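Local coordinates for putative fimbrium tip subunit Fim1F (PDB 3R4R), which is a putative component of the fimbrium tip, the distal part of surface filaments that mediate bacterial adhesion and biofilm formation, at residues E41-V49 with F61-M72; L191-S201 with K225-I234. One frame throughout, in Å; residues are numbered along the deposited sequence.

Interaction 1: residues E41-V49 with F61-M72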
loop_
_atom_site.group_PDB
_atom_site.type_symbol
_atom_site.label_atom_id
_atom_site.label_comp_id
_atom_site.label_asym_id
_atom_site.label_seq_id
_atom_site.Cartn_x
_atom_site.Cartn_y
_atom_site.Cartn_z
ATOM N N GLU A 41 -7.755 -4.699 -6.307
ATOM C CA GLU A 41 -6.955 -3.835 -5.440
ATOM C C GLU A 41 -7.143 -4.167 -3.939
ATOM O O GLU A 41 -6.285 -3.801 -3.136
ATOM C CB GLU A 41 -7.307 -2.379 -5.694
ATOM C CG GLU A 41 -6.918 -1.956 -7.106
ATOM C CD GLU A 41 -7.272 -0.547 -7.526
ATOM O OE1 GLU A 41 -8.239 0.026 -6.973
ATOM O OE2 GLU A 41 -6.610 -0.034 -8.456
ATOM N N LEU A 42 -8.203 -4.888 -3.581
ATOM C CA LEU A 42 -8.490 -5.312 -2.211
ATOM C C LEU A 42 -7.977 -6.717 -1.950
ATOM O O LEU A 42 -8.012 -7.170 -0.804
ATOM C CB LEU A 42 -10.005 -5.264 -1.920
ATOM C CG LEU A 42 -10.678 -3.905 -1.815
ATOM C CD1 LEU A 42 -12.208 -4.033 -1.924
ATOM C CD2 LEU A 42 -10.273 -3.172 -0.546
ATOM N N THR A 43 -7.536 -7.420 -3.006
ATOM C CA THR A 43 -7.094 -8.819 -2.932
ATOM C C THR A 43 -5.765 -8.948 -2.230
ATOM O O THR A 43 -4.835 -8.176 -2.473
ATOM C CB THR A 43 -6.990 -9.441 -4.345
ATOM O OG1 THR A 43 -8.282 -9.419 -4.914
ATOM C CG2 THR A 43 -6.514 -10.890 -4.346
ATOM N N ILE A 44 -5.688 -9.972 -1.383
ATOM C CA ILE A 44 -4.502 -10.428 -0.697
ATOM C C ILE A 44 -4.281 -11.866 -1.165
ATOM O O ILE A 44 -5.153 -12.716 -0.957
ATOM C CB ILE A 44 -4.603 -10.267 0.835
ATOM C CG1 ILE A 44 -4.797 -8.803 1.214
ATOM C CG2 ILE A 44 -3.360 -10.877 1.542
ATOM C CD1 ILE A 44 -5.108 -8.590 2.668
ATOM N N GLN A 45 -3.136 -12.119 -1.838
ATOM C CA GLN A 45 -2.796 -13.436 -2.362
ATOM C C GLN A 45 -1.878 -14.164 -1.396
ATOM O O GLN A 45 -1.843 -15.386 -1.406
ATOM C CB GLN A 45 -2.140 -13.324 -3.740
ATOM C CG GLN A 45 -3.054 -12.748 -4.817
ATOM C CD GLN A 45 -2.452 -12.856 -6.195
ATOM O OE1 GLN A 45 -2.090 -13.934 -6.668
ATOM N NE2 GLN A 45 -2.441 -11.755 -6.918
ATOM N N ASN A 46 -1.164 -13.421 -0.543
ATOM C CA ASN A 46 -0.206 -13.930 0.441
ATOM C C ASN A 46 0.112 -12.857 1.482
ATOM O O ASN A 46 -0.077 -11.679 1.208
ATOM C CB ASN A 46 1.087 -14.395 -0.262
ATOM C CG ASN A 46 1.863 -13.305 -0.973
ATOM O OD1 ASN A 46 2.452 -12.412 -0.356
ATOM N ND2 ASN A 46 1.972 -13.411 -2.279
ATOM N N CYS A 47 0.595 -13.239 2.649
ATOM C CA CYS A 47 0.985 -12.282 3.680
ATOM C C CYS A 47 2.002 -12.911 4.622
ATOM O O CYS A 47 2.147 -14.128 4.698
ATOM C CB CYS A 47 -0.217 -11.740 4.465
ATOM S SG CYS A 47 -1.114 -12.974 5.450
ATOM N N HIS A 48 2.695 -12.027 5.339
ATOM C CA HIS A 48 3.651 -12.278 6.384
ATOM C C HIS A 48 3.084 -11.687 7.659
ATOM O O HIS A 48 2.738 -10.509 7.682
ATOM C CB HIS A 48 5.053 -11.717 6.029
ATOM C CG HIS A 48 6.041 -11.795 7.155
ATOM N ND1 HIS A 48 6.764 -12.942 7.408
ATOM C CD2 HIS A 48 6.403 -10.848 8.049
ATOM C CE1 HIS A 48 7.527 -12.658 8.453
ATOM N NE2 HIS A 48 7.333 -11.422 8.876
ATOM N N VAL A 49 2.935 -12.510 8.699
ATOM C CA VAL A 49 2.418 -12.043 9.984
ATOM C C VAL A 49 3.526 -12.238 11.007
ATOM O O VAL A 49 4.134 -13.304 11.079
ATOM C CB VAL A 49 1.086 -12.758 10.375
ATOM C CG1 VAL A 49 0.644 -12.408 11.790
ATOM C CG2 VAL A 49 -0.018 -12.438 9.370
ATOM N N PHE A 61 6.286 -15.795 13.745
ATOM C CA PHE A 61 6.011 -15.310 12.398
ATOM C C PHE A 61 5.434 -16.464 11.576
ATOM O O PHE A 61 5.801 -17.618 11.799
ATOM C CB PHE A 61 7.246 -14.680 11.700
ATOM C CG PHE A 61 8.123 -15.638 10.933
ATOM C CD1 PHE A 61 9.162 -16.311 11.564
ATOM C CD2 PHE A 61 7.885 -15.894 9.586
ATOM C CE1 PHE A 61 9.945 -17.228 10.863
ATOM C CE2 PHE A 61 8.652 -16.828 8.895
ATOM C CZ PHE A 61 9.687 -17.482 9.534
ATOM N N LYS A 62 4.618 -16.151 10.561
ATOM C CA LYS A 62 4.073 -17.165 9.664
ATOM C C LYS A 62 3.782 -16.508 8.347
ATOM O O LYS A 62 3.397 -15.330 8.297
ATOM C CB LYS A 62 2.821 -17.840 10.274
ATOM C CG LYS A 62 2.131 -18.876 9.407
ATOM C CD LYS A 62 1.162 -19.728 10.220
ATOM C CE LYS A 62 0.265 -20.635 9.397
ATOM N NZ LYS A 62 1.001 -21.561 8.500
ATOM N N ASN A 63 4.024 -17.263 7.269
ATOM C CA ASN A 63 3.765 -16.853 5.900
ATOM C C ASN A 63 2.590 -17.634 5.393
ATOM O O ASN A 63 2.647 -18.873 5.363
ATOM C CB ASN A 63 5.012 -17.043 5.023
ATOM C CG ASN A 63 6.155 -16.152 5.448
ATOM O OD1 ASN A 63 6.005 -14.943 5.712
ATOM N ND2 ASN A 63 7.334 -16.718 5.478
ATOM N N PHE A 64 1.488 -16.906 5.095
ATOM C CA PHE A 64 0.222 -17.437 4.549
ATOM C C PHE A 64 0.132 -17.237 3.068
ATOM O O PHE A 64 0.636 -16.239 2.559
ATOM C CB PHE A 64 -0.998 -16.770 5.192
ATOM C CG PHE A 64 -1.120 -16.955 6.679
ATOM C CD1 PHE A 64 -0.498 -16.071 7.561
ATOM C CD2 PHE A 64 -1.927 -17.956 7.202
ATOM C CE1 PHE A 64 -0.649 -16.217 8.936
ATOM C CE2 PHE A 64 -2.093 -18.088 8.576
ATOM C CZ PHE A 64 -1.456 -17.218 9.437
ATOM N N TYR A 65 -0.541 -18.164 2.374
ATOM C CA TYR A 65 -0.737 -18.113 0.927
ATOM C C TYR A 65 -2.247 -18.248 0.629
ATOM O O TYR A 65 -3.037 -18.377 1.560
ATOM C CB TYR A 65 0.124 -19.179 0.232
ATOM C CG TYR A 65 1.598 -18.875 0.409
ATOM C CD1 TYR A 65 2.254 -17.981 -0.435
ATOM C CD2 TYR A 65 2.318 -19.402 1.479
ATOM C CE1 TYR A 65 3.610 -17.669 -0.254
ATOM C CE2 TYR A 65 3.671 -19.099 1.667
ATOM C CZ TYR A 65 4.309 -18.222 0.803
ATOM O OH TYR A 65 5.638 -17.907 0.977
ATOM N N SER A 66 -2.648 -18.127 -0.647
ATOM C CA SER A 66 -4.061 -18.070 -1.077
ATOM C C SER A 66 -4.926 -19.213 -0.486
ATOM O O SER A 66 -6.076 -18.941 -0.148
ATOM C CB SER A 66 -4.192 -18.095 -2.597
ATOM O OG SER A 66 -3.573 -19.225 -3.184
ATOM N N LYS A 67 -4.405 -20.442 -0.327
ATOM C CA LYS A 67 -5.204 -21.541 0.241
ATOM C C LYS A 67 -5.483 -21.332 1.753
ATOM O O LYS A 67 -6.489 -21.831 2.255
ATOM C CB LYS A 67 -4.500 -22.889 0.029
ATOM N N ASP A 68 -4.604 -20.577 2.454
ATOM C CA ASP A 68 -4.647 -20.310 3.894
ATOM C C ASP A 68 -5.536 -19.117 4.226
ATOM O O ASP A 68 -6.269 -19.154 5.215
ATOM C CB ASP A 68 -3.214 -20.037 4.399
ATOM C CG ASP A 68 -2.187 -21.082 3.992
ATOM O OD1 ASP A 68 -2.389 -22.279 4.325
ATOM O OD2 ASP A 68 -1.154 -20.698 3.392
ATOM N N LEU A 69 -5.477 -18.069 3.388
ATOM C CA LEU A 69 -6.198 -16.793 3.532
ATOM C C LEU A 69 -7.710 -16.958 3.375
ATOM O O LEU A 69 -8.478 -16.137 3.891
ATOM C CB LEU A 69 -5.687 -15.791 2.493
ATOM C CG LEU A 69 -4.295 -15.251 2.777
ATOM C CD1 LEU A 69 -3.571 -14.970 1.541
ATOM C CD2 LEU A 69 -4.350 -14.064 3.692
ATOM N N GLY A 70 -8.112 -18.020 2.687
ATOM C CA GLY A 70 -9.511 -18.336 2.448
ATOM C C GLY A 70 -10.168 -17.354 1.496
ATOM O O GLY A 70 -9.480 -16.756 0.667
ATOM N N GLU A 71 -11.486 -17.121 1.635
ATOM C CA GLU A 71 -12.200 -16.215 0.740
ATOM C C GLU A 71 -12.345 -14.808 1.375
ATOM O O GLU A 71 -12.247 -14.652 2.599
ATOM C CB GLU A 71 -13.584 -16.810 0.393
ATOM C CG GLU A 71 -14.230 -16.207 -0.847
ATOM C CD GLU A 71 -13.361 -16.288 -2.091
ATOM O OE1 GLU A 71 -13.081 -17.420 -2.551
ATOM O OE2 GLU A 71 -12.930 -15.219 -2.582
HETATM N N MSE A 72 -12.515 -13.786 0.526
HETATM C CA MSE A 72 -12.690 -12.407 0.992
HETATM C C MSE A 72 -14.146 -12.225 1.444
HETATM O O MSE A 72 -15.076 -12.256 0.638
HETATM C CB MSE A 72 -12.298 -11.367 -0.079
HETATM C CG MSE A 72 -12.277 -9.929 0.450
HETATM SE SE MSE A 72 -12.459 -8.523 -0.943
HETATM C CE MSE A 72 -10.858 -8.866 -1.882
#

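Interaction 2: residues L191-S201 with K225-I234. With SO4 (sulfate ion), chain C; EDO (1,2-ethanediol), chain F; EDO (1,2-ethanediol), chain G.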
loop_
_atom_site.group_PDB
_atom_site.type_symbol
_atom_site.label_atom_id
_atom_site.label_comp_id
_atom_site.label_asym_id
_atom_site.label_seq_id
_atom_site.Cartn_x
_atom_site.Cartn_y
_atom_site.Cartn_z
ATOM N N LEU A 191 -1.666 9.550 -23.264
ATOM C CA LEU A 191 -0.583 9.436 -22.302
ATOM C C LEU A 191 0.425 8.492 -22.930
ATOM O O LEU A 191 0.083 7.336 -23.247
ATOM C CB LEU A 191 -1.062 8.996 -20.906
ATOM C CG LEU A 191 0.032 8.815 -19.799
ATOM C CD1 LEU A 191 0.848 10.116 -19.543
ATOM C CD2 LEU A 191 -0.594 8.300 -18.495
ATOM N N THR A 192 1.632 9.027 -23.220
ATOM C CA THR A 192 2.694 8.271 -23.891
ATOM C C THR A 192 3.791 7.829 -22.919
ATOM O O THR A 192 4.475 6.847 -23.209
ATOM C CB THR A 192 3.340 9.106 -25.034
ATOM O OG1 THR A 192 3.800 10.349 -24.516
ATOM C CG2 THR A 192 2.389 9.373 -26.194
ATOM N N LYS A 193 3.983 8.545 -21.797
ATOM C CA LYS A 193 5.049 8.229 -20.835
ATOM C C LYS A 193 4.750 8.795 -19.478
ATOM O O LYS A 193 4.155 9.873 -19.367
ATOM C CB LYS A 193 6.414 8.797 -21.330
ATOM C CG LYS A 193 7.634 8.445 -20.485
ATOM C CD LYS A 193 8.908 9.107 -20.981
ATOM N N VAL A 194 5.162 8.041 -18.439
ATOM C CA VAL A 194 5.148 8.460 -17.050
ATOM C C VAL A 194 6.545 8.163 -16.550
ATOM O O VAL A 194 7.018 7.029 -16.619
ATOM C CB VAL A 194 4.029 7.903 -16.132
ATOM C CG1 VAL A 194 4.162 8.502 -14.722
ATOM C CG2 VAL A 194 2.641 8.200 -16.703
ATOM N N ALA A 195 7.242 9.205 -16.142
ATOM C CA ALA A 195 8.613 9.089 -15.666
ATOM C C ALA A 195 8.714 9.485 -14.190
ATOM O O ALA A 195 8.083 10.457 -13.773
ATOM C CB ALA A 195 9.521 9.973 -16.521
ATOM N N GLY A 196 9.493 8.735 -13.424
ATOM C CA GLY A 196 9.728 9.047 -12.019
ATOM C C GLY A 196 8.939 8.246 -11.007
ATOM O O GLY A 196 8.969 8.579 -9.824
ATOM N N LEU A 197 8.211 7.205 -11.452
ATOM C CA LEU A 197 7.447 6.323 -10.554
ATOM C C LEU A 197 8.439 5.548 -9.699
ATOM O O LEU A 197 9.537 5.247 -10.179
ATOM C CB LEU A 197 6.495 5.381 -11.343
ATOM C CG LEU A 197 5.413 6.059 -12.189
ATOM C CD1 LEU A 197 4.682 5.063 -13.048
ATOM C CD2 LEU A 197 4.430 6.870 -11.328
ATOM N N ASN A 198 8.082 5.282 -8.420
ATOM C CA ASN A 198 8.961 4.643 -7.435
ATOM C C ASN A 198 8.626 3.175 -7.238
ATOM O O ASN A 198 7.471 2.826 -6.995
ATOM C CB ASN A 198 8.849 5.376 -6.085
ATOM C CG ASN A 198 9.781 4.893 -4.992
ATOM O OD1 ASN A 198 10.655 4.049 -5.202
ATOM N ND2 ASN A 198 9.636 5.450 -3.797
ATOM N N ALA A 199 9.669 2.321 -7.257
ATOM C CA ALA A 199 9.554 0.864 -7.095
ATOM C C ALA A 199 10.069 0.380 -5.718
ATOM O O ALA A 199 9.888 -0.779 -5.408
ATOM C CB ALA A 199 10.330 0.165 -8.198
ATOM N N SER A 200 10.661 1.244 -4.892
ATOM C CA SER A 200 11.179 0.857 -3.562
ATOM C C SER A 200 10.397 1.513 -2.399
ATOM O O SER A 200 9.871 2.624 -2.536
ATOM C CB SER A 200 12.646 1.220 -3.434
ATOM O OG SER A 200 13.412 0.352 -4.255
ATOM N N SER A 201 10.285 0.796 -1.256
ATOM C CA SER A 201 9.552 1.332 -0.104
ATOM C C SER A 201 9.957 0.701 1.199
ATOM O O SER A 201 10.437 -0.438 1.230
ATOM C CB SER A 201 8.046 1.124 -0.270
ATOM O OG SER A 201 7.293 1.737 0.765
ATOM N N LYS A 225 1.053 1.241 -21.738
ATOM C CA LYS A 225 0.739 2.653 -21.463
ATOM C C LYS A 225 -0.635 2.773 -20.755
ATOM O O LYS A 225 -1.560 3.346 -21.323
ATOM C CB LYS A 225 0.774 3.512 -22.745
ATOM C CG LYS A 225 2.145 3.485 -23.414
ATOM C CD LYS A 225 2.284 4.465 -24.561
ATOM C CE LYS A 225 3.605 4.315 -25.297
ATOM N NZ LYS A 225 4.799 4.461 -24.412
ATOM N N PRO A 226 -0.795 2.215 -19.530
ATOM C CA PRO A 226 -2.112 2.291 -18.858
ATOM C C PRO A 226 -2.439 3.692 -18.348
ATOM O O PRO A 226 -1.555 4.502 -18.069
ATOM C CB PRO A 226 -1.975 1.316 -17.683
ATOM C CG PRO A 226 -0.518 1.272 -17.398
ATOM C CD PRO A 226 0.191 1.483 -18.701
ATOM N N VAL A 227 -3.746 3.953 -18.229
ATOM C CA VAL A 227 -4.377 5.208 -17.806
ATOM C C VAL A 227 -4.446 5.207 -16.253
ATOM O O VAL A 227 -4.339 6.271 -15.662
ATOM C CB VAL A 227 -5.755 5.290 -18.535
ATOM C CG1 VAL A 227 -6.836 6.012 -17.752
ATOM C CG2 VAL A 227 -5.579 5.887 -19.910
ATOM N N THR A 228 -4.554 4.039 -15.617
ATOM C CA THR A 228 -4.497 3.887 -14.161
ATOM C C THR A 228 -3.161 3.183 -13.841
ATOM O O THR A 228 -2.877 2.101 -14.354
ATOM C CB THR A 228 -5.737 3.156 -13.573
ATOM O OG1 THR A 228 -6.923 3.947 -13.781
ATOM C CG2 THR A 228 -5.577 2.842 -12.055
ATOM N N PHE A 229 -2.337 3.811 -13.010
ATOM C CA PHE A 229 -1.029 3.265 -12.662
ATOM C C PHE A 229 -0.730 3.558 -11.163
ATOM O O PHE A 229 -1.491 4.298 -10.513
ATOM C CB PHE A 229 0.060 3.834 -13.607
ATOM C CG PHE A 229 0.035 5.326 -13.766
ATOM C CD1 PHE A 229 -0.772 5.922 -14.733
ATOM C CD2 PHE A 229 0.856 6.134 -12.994
ATOM C CE1 PHE A 229 -0.810 7.315 -14.874
ATOM C CE2 PHE A 229 0.837 7.524 -13.144
ATOM C CZ PHE A 229 -0.021 8.107 -14.068
ATOM N N TYR A 230 0.340 2.919 -10.617
ATOM C CA TYR A 230 0.714 2.978 -9.204
ATOM C C TYR A 230 2.172 3.338 -8.981
ATOM O O TYR A 230 3.003 3.166 -9.866
ATOM C CB TYR A 230 0.471 1.614 -8.523
ATOM C CG TYR A 230 -0.865 0.977 -8.811
ATOM C CD1 TYR A 230 -2.012 1.369 -8.123
ATOM C CD2 TYR A 230 -0.994 -0.001 -9.794
ATOM C CE1 TYR A 230 -3.263 0.845 -8.447
ATOM C CE2 TYR A 230 -2.244 -0.524 -10.135
ATOM C CZ TYR A 230 -3.374 -0.106 -9.449
ATOM O OH TYR A 230 -4.584 -0.680 -9.710
ATOM N N THR A 231 2.481 3.781 -7.756
ATOM C CA THR A 231 3.819 4.138 -7.287
ATOM C C THR A 231 3.873 4.111 -5.753
ATOM O O THR A 231 2.864 4.378 -5.083
ATOM C CB THR A 231 4.253 5.527 -7.819
ATOM O OG1 THR A 231 5.548 5.837 -7.313
ATOM C CG2 THR A 231 3.292 6.651 -7.426
ATOM N N TYR A 232 5.073 3.838 -5.200
ATOM C CA TYR A 232 5.269 3.992 -3.784
ATOM C C TYR A 232 5.547 5.473 -3.537
ATOM O O TYR A 232 5.997 6.144 -4.471
ATOM C CB TYR A 232 6.383 3.072 -3.252
ATOM C CG TYR A 232 6.153 1.581 -3.339
ATOM C CD1 TYR A 232 5.032 0.996 -2.749
ATOM C CD2 TYR A 232 7.162 0.731 -3.780
ATOM C CE1 TYR A 232 4.837 -0.385 -2.773
ATOM C CE2 TYR A 232 7.012 -0.658 -3.742
ATOM C CZ TYR A 232 5.839 -1.211 -3.252
ATOM O OH TYR A 232 5.665 -2.569 -3.241
ATOM N N GLU A 233 5.222 6.012 -2.337
ATOM C CA GLU A 233 5.537 7.397 -1.910
ATOM C C GLU A 233 6.951 7.849 -2.252
ATOM O O GLU A 233 7.876 7.026 -2.262
ATOM C CB GLU A 233 5.418 7.547 -0.385
ATOM C CG GLU A 233 4.039 7.461 0.193
ATOM C CD GLU A 233 3.996 7.703 1.681
ATOM O OE1 GLU A 233 4.959 7.376 2.421
ATOM O OE2 GLU A 233 2.930 8.179 2.117
ATOM N N ILE A 234 7.132 9.162 -2.439
ATOM C CA ILE A 234 8.415 9.777 -2.734
ATOM C C ILE A 234 8.553 10.989 -1.819
ATOM O O ILE A 234 7.851 11.976 -2.046
ATOM C CB ILE A 234 8.492 10.117 -4.231
ATOM C CG1 ILE A 234 8.222 8.855 -5.103
ATOM C CG2 ILE A 234 9.834 10.775 -4.540
ATOM C CD1 ILE A 234 7.960 9.038 -6.584
HETATM S S SO4 C . -6.105 1.218 -18.220
HETATM O O1 SO4 C . -5.153 0.262 -17.632
HETATM O O2 SO4 C . -7.242 0.481 -18.808
HETATM O O3 SO4 C . -6.609 2.115 -17.148
HETATM O O4 SO4 C . -5.458 1.981 -19.273
HETATM C C1 EDO F . 3.393 1.189 -12.911
HETATM O O1 EDO F . 4.206 0.015 -12.743
HETATM C C2 EDO F . 1.992 0.800 -13.373
HETATM O O2 EDO F . 1.118 0.530 -12.274
HETATM C C1 EDO G . 13.415 10.704 -9.989
HETATM O O1 EDO G . 13.310 9.497 -10.744
HETATM C C2 EDO G . 12.071 11.414 -10.003
HETATM O O2 EDO G . 11.056 10.585 -9.410
HETATM O O HOH W 1 5.299 3.687 -0.226
#

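Interaction 1: residues E41-V49 with F61-M72
His48 and Asn63, a non-hydrogen-bonded antiparallel pair, bridge the two strands through their side chains. His48 ND1 donates to Asn63 OD1 at 2.7 Å; the oxygen lies in the imidazole plane, at the ring edge, while the N-H comes in tilted 22° from the amide carbonyl plane. The ring is gripped at both nitrogens, since NE2 bonds Tyr127 OH, and Asn63 ND2 goes to Asp115, which probably fixes the orientation of both flat groups. CG of His48 stands anti to the backbone N (chi1 173°), and the ring's CE1 lies 3.4 Å from Phe61 CD2; these rings meet rim to rim.

Cys47, Val49 and Phe64 occupy the other face. Cys47 SG, set between its backbone N and carbonyl carbon, lies 3.8 Å from Phe64 CD1 and 3.8 Å from Leu69 CD2, and Val49 CG2 reaches Phe64 CE1. Farther along, the selenomethionine Met72 folds its CE onto Leu42 CB at 3.7 Å.

Paired backbone bonds join Cys47 with Phe64 and Val49 with Lys62. With strand directions 165° apart, this is a beta hairpin, its apolar face packed on Leu83 and Leu85 of strand 78-90.

Interaction 2: residues L191-S201 with K225-I234
Tyr232 lays one face of its ring over Ser201 CB, which sits 3.8 Å from the centroid of the Tyr232 ring and 19° off the normal, a CH-pi contact displaced toward the rim. Ala199 O meets the same ring at its edge, 3.3 Å from Tyr232 CE2, while the phenol OH bonds Lys134 O beyond the two segments.

Phe229 forms a second, apolar centre. Val194 CG2 stands over one face of this ring, 3.7 Å from Phe229 CZ. Leu191 CD2 approaches Phe229 CE1 obliquely, and Leu197 comes in at about a right angle with both methyls near Phe229 CD2.

Asn198 carries the polar part. Its N donates to Thr231 OG1 at 2.8 Å, nearly straight at 169°, and that hydroxyl in turn donates a hydrogen bond to Tyr232 O. Asn198 O accepts from Tyr232 N. With CG anti to the backbone N (chi1 -176°), the amide extends across the contact: ND2 donates to Glu233 O at 2.8 Å, the acceptor close to the amide plane, and also bonds Ala215 O. OD1 takes the Ser200 N-H in an Asx turn and a further one from Ser217 N.

At the other end Lys225 stretches along Leu191 and Thr192, then bends at its last torsion to bring NZ within 2.7 Å of Thr192 O, in the carbonyl plane.

The contact joins two sheets of the transthyretin-like C-terminal domain: strand 191-202 pairs with 218-219 and 240-246, strand 228-232 with 161-179. Leu191, Val194 and Leu197 pack on the Phe229 ring, whereas the buried Asn198 amide has partners for both oxygen and nitrogen. Since Tyr232 N to Asn198 O is the one backbone-to-backbone bond between the segments, side-chain bonds, not regular strand pairing, carry most of the polar link.

Overall arrangement
From the N terminus, interaction 1 closes first, its segments 41-49 and 61-72 enclosing the outer ends of both hairpin strands and the turn between them. Interaction 2 follows entirely downstream, joining 191-201 to 225-234 across a longer excursion that includes strand 218-219; the two are in series, neither nested nor crossed. Both belong to a transthyretin-like protein, and interaction 2 falls within the Fim1F C-terminal domain. Their centres lie about 25 Å apart on opposite sides of the chain's centre, yet they touch: Glu41 OE2 and Tyr230 OH are 2.5 Å apart, a probable hydrogen bond, while Glu41 also forms a salt bridge with Lys171 of strand 161-179, which pairs with strand 228-232.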